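Trilobed Protease (PDB 2GOP) is probably a peptide-cleaving hydrolase of a hyperthermophilic archaeon, represented here by its seven-bladed beta-propeller domain, which has an open Velcro topology. Local coordinates at residues R56-A61 with I73-A78; S85-A90 with K99-K104; N244-Y249 with R263-A268; Y276-E281 with M305-D310. All blocks are in the same frame, centred on the assembly; numbering follows the deposited sequence.

Contact 1: residues R56-A61 with I73-A78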
loop_
_atom_site.group_PDB
_atom_site.type_symbol
_atom_site.label_atom_id
_atom_site.label_comp_id
_atom_site.label_asym_id
_atom_site.label_seq_id
_atom_site.Cartn_x
_atom_site.Cartn_y
_atom_site.Cartn_z
ATOM N N ARG A 56 17.624 26.307 14.934
ATOM C CA ARG A 56 18.010 25.452 16.048
ATOM C C ARG A 56 18.086 24.030 15.510
ATOM O O ARG A 56 17.437 23.710 14.527
ATOM C CB ARG A 56 17.010 25.582 17.204
ATOM C CG ARG A 56 17.123 26.930 17.932
ATOM C CD ARG A 56 16.310 26.988 19.231
ATOM N NE ARG A 56 14.891 27.412 19.232
ATOM C CZ ARG A 56 14.111 27.789 18.211
ATOM N NH1 ARG A 56 14.514 27.853 16.941
ATOM N NH2 ARG A 56 12.853 28.125 18.486
ATOM N N PHE A 57 18.895 23.193 16.145
ATOM C CA PHE A 57 19.160 21.850 15.636
ATOM C C PHE A 57 18.975 20.801 16.731
ATOM O O PHE A 57 19.326 21.036 17.887
ATOM C CB PHE A 57 20.585 21.776 15.068
ATOM C CG PHE A 57 20.855 22.774 13.969
ATOM C CD1 PHE A 57 20.546 22.476 12.650
ATOM C CD2 PHE A 57 21.421 24.011 14.255
ATOM C CE1 PHE A 57 20.781 23.394 11.631
ATOM C CE2 PHE A 57 21.666 24.929 13.239
ATOM C CZ PHE A 57 21.342 24.612 11.925
ATOM N N ILE A 58 18.395 19.661 16.365
ATOM C CA ILE A 58 18.401 18.476 17.214
ATOM C C ILE A 58 19.045 17.334 16.431
ATOM O O ILE A 58 18.498 16.870 15.427
ATOM C CB ILE A 58 16.986 18.069 17.662
ATOM C CG1 ILE A 58 16.289 19.217 18.403
ATOM C CG2 ILE A 58 17.058 16.838 18.540
ATOM C CD1 ILE A 58 14.809 18.928 18.743
ATOM N N GLU A 59 20.214 16.893 16.885
ATOM C CA GLU A 59 20.978 15.856 16.186
ATOM C C GLU A 59 20.335 14.479 16.319
ATOM O O GLU A 59 19.643 14.199 17.302
ATOM C CB GLU A 59 22.411 15.777 16.724
ATOM C CG GLU A 59 23.366 16.832 16.183
ATOM C CD GLU A 59 24.751 16.746 16.823
ATOM O OE1 GLU A 59 25.273 15.616 16.983
ATOM O OE2 GLU A 59 25.320 17.808 17.163
ATOM N N ASN A 60 20.578 13.624 15.326
ATOM C CA ASN A 60 20.225 12.215 15.416
ATOM C C ASN A 60 18.733 12.018 15.701
ATOM O O ASN A 60 18.354 11.292 16.616
ATOM C CB ASN A 60 21.097 11.537 16.489
ATOM C CG ASN A 60 20.902 10.030 16.551
ATOM O OD1 ASN A 60 20.414 9.407 15.602
ATOM N ND2 ASN A 60 21.285 9.435 17.679
ATOM N N ALA A 61 17.894 12.656 14.896
ATOM C CA ALA A 61 16.460 12.693 15.155
ATOM C C ALA A 61 15.645 12.821 13.871
ATOM O O ALA A 61 16.097 13.431 12.899
ATOM C CB ALA A 61 16.140 13.859 16.078
ATOM N N ILE A 73 9.040 20.400 21.317
ATOM C CA ILE A 73 9.101 19.560 20.133
ATOM C C ILE A 73 9.275 18.095 20.543
ATOM O O ILE A 73 10.143 17.759 21.344
ATOM C CB ILE A 73 10.224 20.026 19.152
ATOM C CG1 ILE A 73 10.175 19.218 17.856
ATOM C CG2 ILE A 73 11.593 19.922 19.796
ATOM C CD1 ILE A 73 10.937 19.849 16.730
ATOM N N ALA A 74 8.420 17.233 20.008
ATOM C CA ALA A 74 8.578 15.800 20.173
ATOM C C ALA A 74 9.296 15.262 18.938
ATOM O O ALA A 74 9.168 15.812 17.838
ATOM C CB ALA A 74 7.214 15.120 20.354
ATOM N N PHE A 75 10.062 14.192 19.115
ATOM C CA PHE A 75 10.759 13.597 17.989
ATOM C C PHE A 75 11.117 12.164 18.274
ATOM O O PHE A 75 10.972 11.698 19.397
ATOM C CB PHE A 75 12.014 14.402 17.629
ATOM C CG PHE A 75 13.029 14.501 18.738
ATOM C CD1 PHE A 75 12.944 15.516 19.690
ATOM C CD2 PHE A 75 14.093 13.605 18.811
ATOM C CE1 PHE A 75 13.907 15.631 20.700
ATOM C CE2 PHE A 75 15.048 13.716 19.816
ATOM C CZ PHE A 75 14.955 14.728 20.755
ATOM N N MET A 76 11.612 11.486 17.245
ATOM C CA MET A 76 11.981 10.086 17.357
ATOM C C MET A 76 13.485 9.909 17.200
ATOM O O MET A 76 14.105 10.552 16.351
ATOM C CB MET A 76 11.259 9.287 16.283
ATOM C CG MET A 76 11.002 7.848 16.651
ATOM S SD MET A 76 11.030 6.781 15.204
ATOM C CE MET A 76 12.802 6.595 15.118
ATOM N N ARG A 77 14.058 9.016 18.003
ATOM C CA ARG A 77 15.469 8.680 17.899
ATOM C C ARG A 77 15.625 7.155 17.793
ATOM O O ARG A 77 15.082 6.402 18.600
ATOM C CB ARG A 77 16.225 9.240 19.107
ATOM C CG ARG A 77 17.737 9.079 19.032
ATOM C CD ARG A 77 18.441 9.999 20.030
ATOM N NE ARG A 77 18.444 11.408 19.610
ATOM C CZ ARG A 77 18.564 12.439 20.448
ATOM N NH1 ARG A 77 18.653 12.241 21.755
ATOM N NH2 ARG A 77 18.573 13.680 19.979
ATOM N N ALA A 78 16.366 6.717 16.782
ATOM C CA ALA A 78 16.629 5.305 16.561
ATOM C C ALA A 78 17.837 4.886 17.379
ATOM O O ALA A 78 18.875 5.552 17.352
ATOM C CB ALA A 78 16.887 5.042 15.088
#
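Arg77 reaches across to two successive backbone carbonyls, those of Glu59 and Asn60, and satisfies both with different N-H groups. Arg77 NE donates to Asn60 O at 3.0 Å with an N-H...O angle of 159°. That oxygen lies in the guanidinium plane, while NE sits above the plane of the carbonyl. Arg77 NH2 donates to Glu59 O at 2.9 Å, meeting it nearly along the C=O axis, although the bond is more bent at the hydrogen (141°). The Asn60 side chain crosses that of Arg77 at about a right angle, its amide nearly parallel to the guanidinium (19°), and Asn60 ND2 packs 3.7 Å from Arg77 CD. Trp88 adds a cation-pi partner.

The rest of the contact is apolar. Ile58 CG2 sits over one face of Phe75, 4.0 Å from the ring centroid, and Ile58 CD1 meets Ile73 CG2 tip to tip at 3.5 Å. Ala61 CB closes on Phe75 CD2 at 3.4 Å. The axes of strands 56-59 and 73-78 stay 9.7 Å apart, too far for sheet pairing: the outermost strand of one four-stranded sheet packs against the second strand of the next, as between neighbouring blades of a beta-propeller.

Contact 2: residues S85-A90 with K99-K104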
loop_
_atom_site.group_PDB
_atom_site.type_symbol
_atom_site.label_atom_id
_atom_site.label_comp_id
_atom_site.label_asym_id
_atom_site.label_seq_id
_atom_site.Cartn_x
_atom_site.Cartn_y
_atom_site.Cartn_z
ATOM N N SER A 85 13.022 2.175 18.684
ATOM C CA SER A 85 12.773 3.571 18.352
ATOM C C SER A 85 12.356 4.265 19.623
ATOM O O SER A 85 11.527 3.751 20.364
ATOM C CB SER A 85 11.644 3.692 17.328
ATOM O OG SER A 85 11.744 2.675 16.357
ATOM N N GLU A 86 12.906 5.444 19.866
ATOM C CA GLU A 86 12.621 6.149 21.095
ATOM C C GLU A 86 11.877 7.422 20.786
ATOM O O GLU A 86 12.209 8.114 19.826
ATOM C CB GLU A 86 13.912 6.499 21.810
ATOM C CG GLU A 86 14.856 5.326 21.997
ATOM C CD GLU A 86 16.253 5.795 22.280
ATOM O OE1 GLU A 86 16.406 6.933 22.752
ATOM O OE2 GLU A 86 17.200 5.036 22.011
ATOM N N ILE A 87 10.872 7.722 21.597
ATOM C CA ILE A 87 10.219 9.018 21.546
ATOM C C ILE A 87 10.852 9.927 22.600
ATOM O O ILE A 87 11.058 9.519 23.746
ATOM C CB ILE A 87 8.701 8.912 21.750
ATOM C CG1 ILE A 87 8.080 8.039 20.656
ATOM C CG2 ILE A 87 8.061 10.302 21.759
ATOM C CD1 ILE A 87 8.401 8.458 19.208
ATOM N N TRP A 88 11.175 11.146 22.168
ATOM C CA TRP A 88 11.796 12.166 22.983
ATOM C C TRP A 88 10.930 13.417 22.969
ATOM O O TRP A 88 10.135 13.630 22.049
ATOM C CB TRP A 88 13.166 12.542 22.404
ATOM C CG TRP A 88 14.248 11.581 22.711
ATOM C CD1 TRP A 88 14.338 10.287 22.300
ATOM C CD2 TRP A 88 15.419 11.839 23.490
ATOM N NE1 TRP A 88 15.488 9.719 22.782
ATOM C CE2 TRP A 88 16.170 10.652 23.518
ATOM C CE3 TRP A 88 15.904 12.961 24.170
ATOM C CZ2 TRP A 88 17.378 10.548 24.210
ATOM C CZ3 TRP A 88 17.095 12.855 24.852
ATOM C CH2 TRP A 88 17.823 11.663 24.863
ATOM N N VAL A 89 11.120 14.253 23.981
ATOM C CA VAL A 89 10.532 15.582 24.013
ATOM C C VAL A 89 11.604 16.599 24.414
ATOM O O VAL A 89 12.296 16.413 25.408
ATOM C CB VAL A 89 9.332 15.639 24.991
ATOM C CG1 VAL A 89 8.759 17.052 25.048
ATOM C CG2 VAL A 89 8.252 14.644 24.549
ATOM N N ALA A 90 11.740 17.656 23.614
ATOM C CA ALA A 90 12.647 18.756 23.901
ATOM C C ALA A 90 11.840 19.984 24.283
ATOM O O ALA A 90 10.832 20.315 23.653
ATOM C CB ALA A 90 13.516 19.066 22.696
ATOM N N LYS A 99 14.326 11.267 26.748
ATOM C CA LYS A 99 13.607 10.115 26.232
ATOM C C LYS A 99 12.372 9.906 27.108
ATOM O O LYS A 99 12.479 9.902 28.334
ATOM C CB LYS A 99 14.539 8.905 26.296
ATOM C CG LYS A 99 13.960 7.563 25.913
ATOM C CD LYS A 99 14.925 6.466 26.375
ATOM C CE LYS A 99 14.442 5.080 25.997
ATOM N NZ LYS A 99 15.376 4.041 26.504
ATOM N N ILE A 100 11.200 9.753 26.490
ATOM C CA ILE A 100 9.974 9.492 27.252
ATOM C C ILE A 100 9.375 8.105 27.026
ATOM O O ILE A 100 8.545 7.661 27.814
ATOM C CB ILE A 100 8.900 10.561 26.997
ATOM C CG1 ILE A 100 8.374 10.495 25.555
ATOM C CG2 ILE A 100 9.453 11.924 27.331
ATOM C CD1 ILE A 100 7.014 11.189 25.346
ATOM N N LEU A 101 9.807 7.417 25.975
ATOM C CA LEU A 101 9.236 6.128 25.619
ATOM C C LEU A 101 10.161 5.346 24.704
ATOM O O LEU A 101 10.899 5.919 23.915
ATOM C CB LEU A 101 7.896 6.331 24.904
ATOM C CG LEU A 101 7.139 5.059 24.516
ATOM C CD1 LEU A 101 6.248 4.633 25.674
ATOM C CD2 LEU A 101 6.351 5.286 23.245
ATOM N N GLU A 102 10.083 4.028 24.821
ATOM C CA GLU A 102 10.799 3.095 23.971
ATOM C C GLU A 102 9.798 2.143 23.315
ATOM O O GLU A 102 8.882 1.636 23.974
ATOM C CB GLU A 102 11.792 2.297 24.820
ATOM C CG GLU A 102 12.955 1.731 24.043
ATOM C CD GLU A 102 14.031 1.147 24.939
ATOM O OE1 GLU A 102 14.204 1.646 26.072
ATOM O OE2 GLU A 102 14.711 0.193 24.503
ATOM N N ALA A 103 9.969 1.906 22.021
ATOM C CA ALA A 103 9.119 0.964 21.297
ATOM C C ALA A 103 9.878 0.354 20.131
ATOM O O ALA A 103 10.902 0.871 19.713
ATOM C CB ALA A 103 7.856 1.652 20.805
ATOM N N LYS A 104 9.353 -0.745 19.605
ATOM C CA LYS A 104 9.970 -1.439 18.484
ATOM C C LYS A 104 9.889 -0.545 17.255
ATOM O O LYS A 104 10.897 -0.258 16.615
ATOM C CB LYS A 104 9.252 -2.771 18.239
ATOM C CG LYS A 104 10.005 -3.781 17.391
ATOM C CD LYS A 104 9.164 -5.054 17.221
ATOM C CE LYS A 104 9.943 -6.208 16.574
ATOM N NZ LYS A 104 10.709 -7.041 17.555
#
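A classic beta bulge interrupts the antiparallel hairpin at Ile87, where Ile100 and Leu101 both face one residue. Ile87 O receives Ile100 N at 2.8 Å, in the carbonyl plane and fairly straight (167° at the hydrogen), and a weak second bond from Leu101 N at 3.3 Å. In return Ile87 N donates to Leu101 O at 2.9 Å. Beyond the bulge the pairing is regular: Ser85 N to Ala103 O spans 2.7 Å and Ala103 N to Ser85 O 2.9 Å, while Ser85 OG also donates to Lys104 O, from above the carbonyl plane.

The two strands, 160° apart in direction, are the outer pair of a propeller blade, with 96-103 at its edge. One face carries Ile87, Leu101, Ser85 and Ala103; Ile87 and Leu101 lie side by side, pointing the same way, and the next blade covers them through Ile120. On the other face, Lys99 CB stands over the five-membered ring of Trp88, 3.9 Å from its centroid. Trp88 NE1 donates to Glu86 OE1 at 2.9 Å, meeting the anti side of the carboxylate, a bond that restrains the ring's rotation. Lys99, extended beyond CG, crosses Glu86 at about a right angle and carries NZ to a 2.7 Å salt bridge with Glu102 OE1. Lys82 takes the other oxygen of Glu102.

Contact 3: residues N244-Y249 with R263-A268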
loop_
_atom_site.group_PDB
_atom_site.type_symbol
_atom_site.label_atom_id
_atom_site.label_comp_id
_atom_site.label_asym_id
_atom_site.label_seq_id
_atom_site.Cartn_x
_atom_site.Cartn_y
_atom_site.Cartn_z
ATOM N N ASN A 244 -7.972 6.898 -4.166
ATOM C CA ASN A 244 -8.558 7.312 -2.909
ATOM C C ASN A 244 -9.105 8.725 -3.056
ATOM O O ASN A 244 -8.663 9.491 -3.922
ATOM C CB ASN A 244 -7.554 7.237 -1.771
ATOM C CG ASN A 244 -7.147 5.816 -1.462
ATOM O OD1 ASN A 244 -7.995 4.966 -1.187
ATOM N ND2 ASN A 244 -5.848 5.545 -1.526
ATOM N N LYS A 245 -10.079 9.032 -2.204
ATOM C CA LYS A 245 -10.821 10.277 -2.219
ATOM C C LYS A 245 -10.801 10.883 -0.826
ATOM O O LYS A 245 -10.356 10.249 0.137
ATOM C CB LYS A 245 -12.277 9.996 -2.607
ATOM C CG LYS A 245 -12.471 9.450 -4.021
ATOM C CD LYS A 245 -12.382 10.556 -5.048
ATOM C CE LYS A 245 -12.634 10.029 -6.421
ATOM N NZ LYS A 245 -12.240 11.014 -7.437
ATOM N N LEU A 246 -11.308 12.107 -0.723
ATOM C CA LEU A 246 -11.392 12.804 0.549
ATOM C C LEU A 246 -12.847 13.041 0.917
ATOM O O LEU A 246 -13.683 13.393 0.073
ATOM C CB LEU A 246 -10.620 14.128 0.514
ATOM C CG LEU A 246 -9.100 14.013 0.362
ATOM C CD1 LEU A 246 -8.477 15.386 0.104
ATOM C CD2 LEU A 246 -8.460 13.334 1.591
ATOM N N TYR A 247 -13.144 12.838 2.190
ATOM C CA TYR A 247 -14.492 13.025 2.704
ATOM C C TYR A 247 -14.428 13.759 4.030
ATOM O O TYR A 247 -13.445 13.638 4.787
ATOM C CB TYR A 247 -15.201 11.680 2.907
ATOM C CG TYR A 247 -15.177 10.779 1.702
ATOM C CD1 TYR A 247 -14.098 9.934 1.472
ATOM C CD2 TYR A 247 -16.220 10.786 0.783
ATOM C CE1 TYR A 247 -14.059 9.115 0.359
ATOM C CE2 TYR A 247 -16.197 9.971 -0.338
ATOM C CZ TYR A 247 -15.116 9.134 -0.547
ATOM O OH TYR A 247 -15.075 8.325 -1.662
ATOM N N ILE A 248 -15.480 14.521 4.306
ATOM C CA ILE A 248 -15.598 15.247 5.556
ATOM C C ILE A 248 -16.817 14.761 6.309
ATOM O O ILE A 248 -17.912 14.757 5.750
ATOM C CB ILE A 248 -15.772 16.753 5.318
ATOM C CG1 ILE A 248 -14.550 17.340 4.619
ATOM C CG2 ILE A 248 -16.028 17.464 6.655
ATOM C CD1 ILE A 248 -14.708 18.820 4.309
ATOM N N TYR A 249 -16.616 14.369 7.576
ATOM C CA TYR A 249 -17.700 14.089 8.506
ATOM C C TYR A 249 -17.930 15.269 9.470
ATOM O O TYR A 249 -17.029 15.671 10.221
ATOM C CB TYR A 249 -17.452 12.776 9.269
ATOM C CG TYR A 249 -18.555 12.444 10.259
ATOM C CD1 TYR A 249 -19.898 12.383 9.840
ATOM C CD2 TYR A 249 -18.283 12.221 11.604
ATOM C CE1 TYR A 249 -20.923 12.115 10.723
ATOM C CE2 TYR A 249 -19.336 11.936 12.508
ATOM C CZ TYR A 249 -20.644 11.887 12.045
ATOM O OH TYR A 249 -21.696 11.625 12.893
ATOM N N ARG A 263 -8.465 12.065 -10.117
ATOM C CA ARG A 263 -7.034 12.170 -9.881
ATOM C C ARG A 263 -6.744 11.518 -8.551
ATOM O O ARG A 263 -7.602 11.499 -7.679
ATOM C CB ARG A 263 -6.579 13.636 -9.817
ATOM C CG ARG A 263 -6.812 14.456 -11.057
ATOM C CD ARG A 263 -5.908 14.068 -12.173
ATOM N NE ARG A 263 -6.073 14.989 -13.300
ATOM C CZ ARG A 263 -5.571 14.803 -14.514
ATOM N NH1 ARG A 263 -4.848 13.733 -14.797
ATOM N NH2 ARG A 263 -5.788 15.707 -15.443
ATOM N N GLY A 264 -5.540 10.982 -8.403
ATOM C CA GLY A 264 -5.095 10.464 -7.120
ATOM C C GLY A 264 -4.785 11.566 -6.122
ATOM O O GLY A 264 -4.289 12.630 -6.493
ATOM N N VAL A 265 -5.103 11.304 -4.856
ATOM C CA VAL A 265 -4.819 12.217 -3.750
ATOM C C VAL A 265 -3.627 11.688 -2.967
ATOM O O VAL A 265 -3.550 10.512 -2.708
ATOM C CB VAL A 265 -6.034 12.329 -2.771
ATOM C CG1 VAL A 265 -5.692 13.213 -1.552
ATOM C CG2 VAL A 265 -7.252 12.865 -3.481
ATOM N N GLY A 266 -2.703 12.562 -2.593
ATOM C CA GLY A 266 -1.597 12.196 -1.713
ATOM C C GLY A 266 -1.969 12.473 -0.265
ATOM O O GLY A 266 -2.883 11.866 0.264
ATOM N N GLN A 267 -1.285 13.423 0.357
ATOM C CA GLN A 267 -1.524 13.782 1.742
ATOM C C GLN A 267 -2.628 14.849 1.807
ATOM O O GLN A 267 -2.791 15.623 0.879
ATOM C CB GLN A 267 -0.218 14.305 2.355
ATOM C CG GLN A 267 -0.297 14.680 3.826
ATOM C CD GLN A 267 0.939 15.438 4.326
ATOM O OE1 GLN A 267 1.898 15.657 3.588
ATOM N NE2 GLN A 267 0.901 15.850 5.587
ATOM N N ALA A 268 -3.368 14.877 2.916
ATOM C CA ALA A 268 -4.467 15.822 3.121
ATOM C C ALA A 268 -4.560 16.192 4.597
ATOM O O ALA A 268 -4.348 15.352 5.458
ATOM C CB ALA A 268 -5.787 15.206 2.645
HETATM O O HOH W 1 -5.251 7.966 -4.986
#
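One water molecule joins the two backbones, accepting from Asn244 N at 3.0 Å and, more weakly, from Val265 N at 3.3 Å. No direct hydrogen bond crosses between 244-249 and 263-268, so this bridge is the polar link between them. It forms where the backbones come closest, the CA atoms of Asn244 and Val265 being 6.2 Å apart. Asn244 O, by contrast, is buried here without a polar partner; its neighbour across the contact is a methyl, Val265 CG2, at 3.7 Å. The side chain of Asn244 is engaged elsewhere, its OD1 accepting from Lys234.

The rest is aliphatic packing. Leu246 points its fork into the angle between Val265 and Ala268. Its CG stands anti to the carbonyl carbon, beside the backbone N (chi1 -66°), and both methyls touch the opposing strand. Leu246 CD2 presses on Ala268 CB at 3.4 Å, tighter than an ordinary van der Waals contact, and Leu246 CD1 touches the same CB at 3.7 Å. Leu246 CD1 also lies 3.9 Å from Val265 CG1, with the two side chains crossing obliquely. Val265 CG1, anti to its own backbone N (chi1 176°), faces Leu246, while CG2 is the branch turned to the Asn244 carbonyl. Tyr232, on strand 229-233 beside 245-249, ties the same region together by bonding Val265 O through its OH, and Phe277 packs on Leu246.

Strand 245-249 is third in its sheet and 264-271 first in the next. Such aliphatic packing of successive sheets, without strand pairing, is the blade-to-blade interface of a beta-propeller.

Contact 4: residues Y276-E281 with M305-D310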
loop_
_atom_site.group_PDB
_atom_site.type_symbol
_atom_site.label_atom_id
_atom_site.label_comp_id
_atom_site.label_asym_id
_atom_site.label_seq_id
_atom_site.Cartn_x
_atom_site.Cartn_y
_atom_site.Cartn_z
ATOM N N TYR A 276 -6.541 20.954 2.928
ATOM C CA TYR A 276 -5.332 21.159 2.176
ATOM C C TYR A 276 -4.886 19.783 1.718
ATOM O O TYR A 276 -4.816 18.853 2.526
ATOM C CB TYR A 276 -4.270 21.795 3.083
ATOM C CG TYR A 276 -4.650 23.169 3.625
ATOM C CD1 TYR A 276 -5.533 23.304 4.678
ATOM C CD2 TYR A 276 -4.102 24.325 3.086
ATOM C CE1 TYR A 276 -5.874 24.551 5.170
ATOM C CE2 TYR A 276 -4.437 25.580 3.572
ATOM C CZ TYR A 276 -5.319 25.689 4.618
ATOM O OH TYR A 276 -5.660 26.932 5.103
ATOM N N PHE A 277 -4.587 19.645 0.433
ATOM C CA PHE A 277 -4.307 18.337 -0.121
ATOM C C PHE A 277 -3.497 18.396 -1.401
ATOM O O PHE A 277 -3.488 19.396 -2.108
ATOM C CB PHE A 277 -5.622 17.595 -0.388
ATOM C CG PHE A 277 -6.469 18.248 -1.428
ATOM C CD1 PHE A 277 -7.297 19.317 -1.099
ATOM C CD2 PHE A 277 -6.430 17.817 -2.746
ATOM C CE1 PHE A 277 -8.068 19.932 -2.062
ATOM C CE2 PHE A 277 -7.204 18.447 -3.713
ATOM C CZ PHE A 277 -8.018 19.505 -3.361
ATOM N N THR A 278 -2.828 17.281 -1.673
ATOM C CA THR A 278 -2.045 17.126 -2.889
ATOM C C THR A 278 -2.772 16.208 -3.855
ATOM O O THR A 278 -3.441 15.250 -3.453
ATOM C CB THR A 278 -0.629 16.571 -2.620
ATOM O OG1 THR A 278 -0.719 15.307 -1.957
ATOM C CG2 THR A 278 0.186 17.544 -1.759
ATOM N N LEU A 279 -2.656 16.539 -5.141
ATOM C CA LEU A 279 -3.201 15.741 -6.239
ATOM C C LEU A 279 -2.068 15.319 -7.161
ATOM O O LEU A 279 -1.139 16.095 -7.386
ATOM C CB LEU A 279 -4.211 16.557 -7.046
ATOM C CG LEU A 279 -5.680 16.143 -7.077
ATOM C CD1 LEU A 279 -6.221 15.669 -5.746
ATOM C CD2 LEU A 279 -6.480 17.325 -7.618
ATOM N N PHE A 280 -2.153 14.089 -7.670
ATOM C CA PHE A 280 -1.253 13.577 -8.701
ATOM C C PHE A 280 -1.897 13.849 -10.069
ATOM O O PHE A 280 -2.941 13.274 -10.389
ATOM C CB PHE A 280 -1.023 12.076 -8.534
ATOM C CG PHE A 280 -0.127 11.714 -7.376
ATOM C CD1 PHE A 280 -0.529 11.942 -6.069
ATOM C CD2 PHE A 280 1.105 11.124 -7.599
ATOM C CE1 PHE A 280 0.289 11.601 -5.005
ATOM C CE2 PHE A 280 1.930 10.779 -6.542
ATOM C CZ PHE A 280 1.522 11.017 -5.241
ATOM N N GLU A 281 -1.260 14.720 -10.857
ATOM C CA GLU A 281 -1.801 15.213 -12.120
ATOM C C GLU A 281 -0.711 15.256 -13.180
ATOM O O GLU A 281 0.189 16.093 -13.095
ATOM C CB GLU A 281 -2.292 16.652 -11.957
ATOM C CG GLU A 281 -3.447 16.850 -11.036
ATOM C CD GLU A 281 -3.798 18.318 -10.886
ATOM O OE1 GLU A 281 -2.954 19.097 -10.384
ATOM O OE2 GLU A 281 -4.923 18.691 -11.262
ATOM N N MET A 305 6.339 17.181 -1.938
ATOM C CA MET A 305 6.682 15.995 -1.168
ATOM C C MET A 305 6.473 16.245 0.316
ATOM O O MET A 305 7.422 16.348 1.090
ATOM C CB MET A 305 8.128 15.587 -1.454
ATOM C CG MET A 305 8.333 15.123 -2.897
ATOM S SD MET A 305 10.042 14.705 -3.255
ATOM C CE MET A 305 10.297 13.314 -2.165
ATOM N N GLY A 306 5.209 16.327 0.705
ATOM C CA GLY A 306 4.839 16.616 2.080
ATOM C C GLY A 306 4.638 18.104 2.333
ATOM O O GLY A 306 5.327 18.956 1.759
ATOM N N PHE A 307 3.698 18.410 3.219
ATOM C CA PHE A 307 3.410 19.779 3.582
ATOM C C PHE A 307 2.803 19.806 4.970
ATOM O O PHE A 307 2.460 18.766 5.536
ATOM C CB PHE A 307 2.418 20.392 2.588
ATOM C CG PHE A 307 1.040 19.796 2.687
ATOM C CD1 PHE A 307 0.733 18.611 2.037
ATOM C CD2 PHE A 307 0.065 20.412 3.446
ATOM C CE1 PHE A 307 -0.526 18.050 2.150
ATOM C CE2 PHE A 307 -1.193 19.851 3.562
ATOM C CZ PHE A 307 -1.477 18.668 2.916
ATOM N N ASP A 308 2.649 21.007 5.506
ATOM C CA ASP A 308 1.933 21.195 6.756
ATOM C C ASP A 308 1.328 22.577 6.739
ATOM O O ASP A 308 1.736 23.420 5.948
ATOM C CB ASP A 308 2.893 21.047 7.935
ATOM C CG ASP A 308 2.191 20.807 9.244
ATOM O OD1 ASP A 308 0.999 20.424 9.247
ATOM O OD2 ASP A 308 2.855 20.995 10.282
ATOM N N VAL A 309 0.358 22.809 7.613
ATOM C CA VAL A 309 -0.323 24.102 7.680
ATOM C C VAL A 309 -0.716 24.450 9.120
ATOM O O VAL A 309 -1.226 23.612 9.862
ATOM C CB VAL A 309 -1.570 24.129 6.754
ATOM C CG1 VAL A 309 -2.465 22.905 7.000
ATOM C CG2 VAL A 309 -2.357 25.413 6.940
ATOM N N ASP A 310 -0.437 25.688 9.517
ATOM C CA ASP A 310 -0.977 26.236 10.759
ATOM C C ASP A 310 -1.367 27.688 10.467
ATOM O O ASP A 310 -2.419 27.915 9.866
ATOM C CB ASP A 310 0.021 26.069 11.919
ATOM C CG ASP A 310 -0.545 26.524 13.267
ATOM O OD1 ASP A 310 -1.701 26.186 13.595
ATOM O OD2 ASP A 310 0.180 27.220 14.006
#
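Tyr276-Glu281 and Met305-Val309 run nearly antiparallel, at 161°, but their axes come no closer than 8.5 Å and no hydrogen bond joins them, so the strands meet by packing, mostly through side chains. Val309 covers Tyr276: its CG2 lies over one face of the phenol ring, 4.0 Å from the centroid and displaced toward the rim, where the nearest atom is Tyr276 CZ at 3.8 Å. The two side chains cross at about a right angle. The second methyl, Val309 CG1, approaches the same ring at the other end, 3.9 Å from Tyr276 CD1, so both branches of the valine are used on one aromatic.

Phe307 takes the next position along. Its CG occupies the place between backbone N and carbonyl carbon (chi1 69°), and the ring meets the opposing backbone. Phe307 CZ comes to 3.4 Å from Tyr276 O, while Phe307 CE2 touches Tyr276 CB at 3.7 Å. Thr278 CG2 lies near CD1 of the same ring, with the two side chains sliding past each other in opposite directions; as Thr278 is disordered over two conformers, that touch is less certain. Lys269, from strand 264-271 beside 274-281, makes a cation-pi contact with Phe307, accompanied by a hydrogen bond to Phe307 O and a salt bridge to Asp308.

Strand 274-281 is second in its sheet, whereas 303-309 is first, hence innermost, in the following one. Aromatic and branched side chains meshing between such face-to-face sheets are characteristic of adjoining beta-propeller blades.

In the fold
Contacts 1, 3 and 4 each join successive four-stranded sheets, whereas contact 2 is pairing within one. Contacts 1 and 2, with centres about 10 Å apart, share a sheet: strands 72-79 and 84-91 are neighbours in it, and Arg77 O lies 2.7 Å from Glu86 N. Contacts 3 and 4, about 11 Å apart between centres, are likewise joined through strands 264-271 and 274-281, with Gly264 O 2.8 Å from Phe280 N, and both touch the second subunit. Contact 3 lies across the chain's centre from contacts 1 and 2, and contact 4 from contact 2; the centres of contacts 2 and 3 are about 31 Å apart. All seven sheets take their strands in chain order, consistent with a ring left open, without Velcro strand exchange.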